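Local coordinates for peptidase (Pseudomonas aeruginosa, PDB 5LOX), which probably acts as an Ntn-type peptidase in protein degradation, an ancestral beta subunit related to the proteasome that assembles into a helical complex, at residues Gly37-Leu43 against Leu200-Glu204. The protein carries 3 engineered substitutions. Numbering follows the deposited sequence.
Sequences GTPGERL and LILPE
With CG anti to its carbonyl carbon (chi1 -77°), Leu-202 lays its two methyls against the mouth of a beta hairpin, while Leu-43, with CG anti to the backbone N (chi1 164°), carries its methyls to the ring of Pro-203. The hairpin joins strands 33-38 and 42-50 at one edge of a five-stranded sheet in this Ntn-hydrolase, proteasome-type fold; residues 200-204 belong to the loop between strands 190-196 and 206-208 of the other sheet, so the contact ties the two sheets together near the surface. Pro-39 and Gly-40 occupy the corners of a type II turn, in which Thr-38 O accepts from both Glu-41 N and Arg-42 N. The positive phi of Gly-40 suits the second corner of this turn; the peptide between Pro-39 and Gly-40 turns Gly-40 N to Leu-200 O at 2.7 Å, the single hydrogen bond between the segments, arriving nearly head-on (C=O...N 171°). The Leu-200 side chain lies along the Gly-40/Glu-41 backbone: CD1 lies 3.7 Å from Gly-40 O and CD2 3.8 Å from Glu-41 O, and its own N is held by the hydroxyl of Tyr-195. Arg-42 points away from residues 200-204, and its NH2 donates to Val-76 O. Leu-43 CD1 meets ring carbon CD of Pro-203 at 4.0 Å, and both residues also touch strand 190-196. Leu-202 CD2 sits 3.8 Å from Gly-37 O, whereas CD1 reaches Pro-39 N at 3.6 Å and Arg-42 O at 3.8 Å.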
ATOM      1  N   GLY A  37     -20.404 110.364  48.263  1.00 73.45           N
ATOM      2  CA  GLY A  37     -20.862 111.742  48.275  1.00 75.52           C
ATOM      3  C   GLY A  37     -20.847 112.443  49.620  1.00 82.13           C
ATOM      4  O   GLY A  37     -20.579 111.830  50.649  1.00 77.75           O
ATOM      5  N   THR A  38     -21.162 113.739  49.585  1.00 85.40           N
ATOM      6  CA  THR A  38     -21.364 114.542  50.784  1.00 87.25           C
ATOM      7  C   THR A  38     -22.769 115.136  50.695  1.00 89.92           C
ATOM      8  O   THR A  38     -23.118 115.724  49.673  1.00 87.30           O
ATOM      9  CB  THR A  38     -20.260 115.611  50.945  1.00 88.15           C
ATOM     10  OG1 THR A  38     -19.655 115.883  49.679  1.00 81.64           O
ATOM     11  CG2 THR A  38     -19.147 115.089  51.899  1.00 92.36           C
ATOM     12  N   PRO A  39     -23.611 114.924  51.737  1.00 94.50           N
ATOM     13  CA  PRO A  39     -25.003 115.409  51.654  1.00 93.95           C
ATOM     14  C   PRO A  39     -25.111 116.924  51.431  1.00 92.68           C
ATOM     15  O   PRO A  39     -24.389 117.686  52.048  1.00 82.24           O
ATOM     16  CB  PRO A  39     -25.594 115.023  53.013  1.00 94.83           C
ATOM     17  CG  PRO A  39     -24.785 113.849  53.454  1.00 94.77           C
ATOM     18  CD  PRO A  39     -23.395 114.115  52.953  1.00 93.27           C
ATOM     19  N   GLY A  40     -26.012 117.324  50.534  1.00 92.74           N
ATOM     20  CA  GLY A  40     -26.201 118.723  50.195  1.00 94.12           C
ATOM     21  C   GLY A  40     -25.192 119.268  49.196  1.00 95.16           C
ATOM     22  O   GLY A  40     -25.344 120.400  48.737  1.00 95.48           O
ATOM     23  N   GLU A  41     -24.215 118.448  48.803  1.00 96.66           N
ATOM     24  CA  GLU A  41     -23.188 118.843  47.829  1.00 98.21           C
ATOM     25  C   GLU A  41     -23.075 117.865  46.623  1.00 93.66           C
ATOM     26  O   GLU A  41     -23.054 118.313  45.468  1.00 95.86           O
ATOM     27  CB  GLU A  41     -21.855 119.064  48.560  1.00102.20           C
ATOM     28  CG  GLU A  41     -20.599 118.454  47.938  1.00107.09           C
ATOM     29  CD  GLU A  41     -20.139 119.116  46.655  1.00108.26           C
ATOM     30  OE1 GLU A  41     -20.646 120.181  46.295  1.00110.37           O
ATOM     31  OE2 GLU A  41     -19.260 118.541  45.986  1.00113.92           O
ATOM     32  N   ARG A  42     -23.026 116.551  46.846  1.00 87.36           N
ATOM     33  CA  ARG A  42     -22.915 115.638  45.698  1.00 83.17           C
ATOM     34  C   ARG A  42     -23.329 114.194  45.976  1.00 77.87           C
ATOM     35  O   ARG A  42     -23.199 113.700  47.094  1.00 77.63           O
ATOM     36  CB  ARG A  42     -21.497 115.711  45.106  1.00 82.91           C
ATOM     37  CG  ARG A  42     -20.534 114.606  45.513  1.00 84.26           C
ATOM     38  CD  ARG A  42     -19.131 115.097  45.893  1.00 89.19           C
ATOM     39  NE  ARG A  42     -18.652 116.270  45.163  1.00 89.79           N
ATOM     40  CZ  ARG A  42     -17.709 116.288  44.219  1.00 86.87           C
ATOM     41  NH1 ARG A  42     -17.082 115.192  43.829  1.00 85.85           N
ATOM     42  NH2 ARG A  42     -17.396 117.438  43.661  1.00 84.30           N
ATOM     43  N   LEU A  43     -23.819 113.541  44.931  1.00 74.72           N
ATOM     44  CA  LEU A  43     -24.012 112.104  44.916  1.00 78.85           C
ATOM     45  C   LEU A  43     -23.331 111.515  43.683  1.00 79.93           C
ATOM     46  O   LEU A  43     -23.548 111.982  42.574  1.00 84.01           O
ATOM     47  CB  LEU A  43     -25.485 111.738  44.834  1.00 79.72           C
ATOM     48  CG  LEU A  43     -25.664 110.261  44.426  1.00 79.73           C
ATOM     49  CD1 LEU A  43     -25.481 109.368  45.634  1.00 79.11           C
ATOM     50  CD2 LEU A  43     -27.005 109.992  43.790  1.00 85.59           C
ATOM     51  N   LEU A 200     -29.680 116.422  45.868  1.00 85.46           N
ATOM     52  CA  LEU A 200     -28.337 116.388  46.480  1.00 84.55           C
ATOM     53  C   LEU A 200     -28.252 115.646  47.823  1.00 85.49           C
ATOM     54  O   LEU A 200     -27.508 116.056  48.702  1.00 87.72           O
ATOM     55  CB  LEU A 200     -27.795 117.807  46.628  1.00 86.41           C
ATOM     56  CG  LEU A 200     -27.640 118.592  45.327  1.00 86.72           C
ATOM     57  CD1 LEU A 200     -27.224 120.029  45.616  1.00 88.41           C
ATOM     58  CD2 LEU A 200     -26.631 117.926  44.400  1.00 84.56           C
ATOM     59  N   ILE A 201     -29.012 114.555  47.957  1.00 86.17           N
ATOM     60  CA  ILE A 201     -28.957 113.675  49.128  1.00 84.90           C
ATOM     61  C   ILE A 201     -28.435 112.328  48.686  1.00 83.03           C
ATOM     62  O   ILE A 201     -28.466 112.008  47.497  1.00 90.62           O
ATOM     63  CB  ILE A 201     -30.340 113.504  49.806  1.00 86.90           C
ATOM     64  CG1 ILE A 201     -31.312 112.714  48.911  1.00 87.73           C
ATOM     65  CG2 ILE A 201     -30.923 114.865  50.181  1.00 89.95           C
ATOM     66  CD1 ILE A 201     -32.698 112.505  49.498  1.00 89.09           C
ATOM     67  N   LEU A 202     -27.960 111.527  49.630  1.00 86.20           N
ATOM     68  CA  LEU A 202     -27.478 110.177  49.324  1.00 81.53           C
ATOM     69  C   LEU A 202     -28.562 109.184  49.660  1.00 74.89           C
ATOM     70  O   LEU A 202     -28.699 108.810  50.803  1.00 74.92           O
ATOM     71  CB  LEU A 202     -26.235 109.846  50.145  1.00 88.38           C
ATOM     72  CG  LEU A 202     -24.895 110.459  49.711  1.00 94.20           C
ATOM     73  CD1 LEU A 202     -24.797 111.934  50.067  1.00 98.11           C
ATOM     74  CD2 LEU A 202     -23.752 109.679  50.356  1.00 98.44           C
ATOM     75  N   PRO A 203     -29.339 108.749  48.673  1.00 74.16           N
ATOM     76  CA  PRO A 203     -30.381 107.774  48.976  1.00 77.71           C
ATOM     77  C   PRO A 203     -29.804 106.494  49.528  1.00 77.14           C
ATOM     78  O   PRO A 203     -28.691 106.139  49.182  1.00 70.79           O
ATOM     79  CB  PRO A 203     -31.020 107.475  47.612  1.00 76.97           C
ATOM     80  CG  PRO A 203     -30.480 108.503  46.680  1.00 79.52           C
ATOM     81  CD  PRO A 203     -29.147 108.892  47.227  1.00 79.77           C
ATOM     82  N   GLU A 204     -30.557 105.791  50.361  1.00 79.13           N
ATOM     83  CA  GLU A 204     -30.009 104.589  50.957  1.00 79.89           C
ATOM     84  C   GLU A 204     -29.968 103.454  49.948  1.00 74.22           C
ATOM     85  O   GLU A 204     -29.130 102.575  50.050  1.00 72.42           O
ATOM     86  CB  GLU A 204     -30.739 104.190  52.236  1.00 88.26           C
ATOM     87  CG  GLU A 204     -30.096 104.821  53.463  1.00 97.68           C
ATOM     88  CD  GLU A 204     -30.640 104.277  54.767  1.00106.62           C
ATOM     89  OE1 GLU A 204     -30.815 103.047  54.874  1.00106.16           O
ATOM     90  OE2 GLU A 204     -30.862 105.083  55.690  1.00113.85           O
TER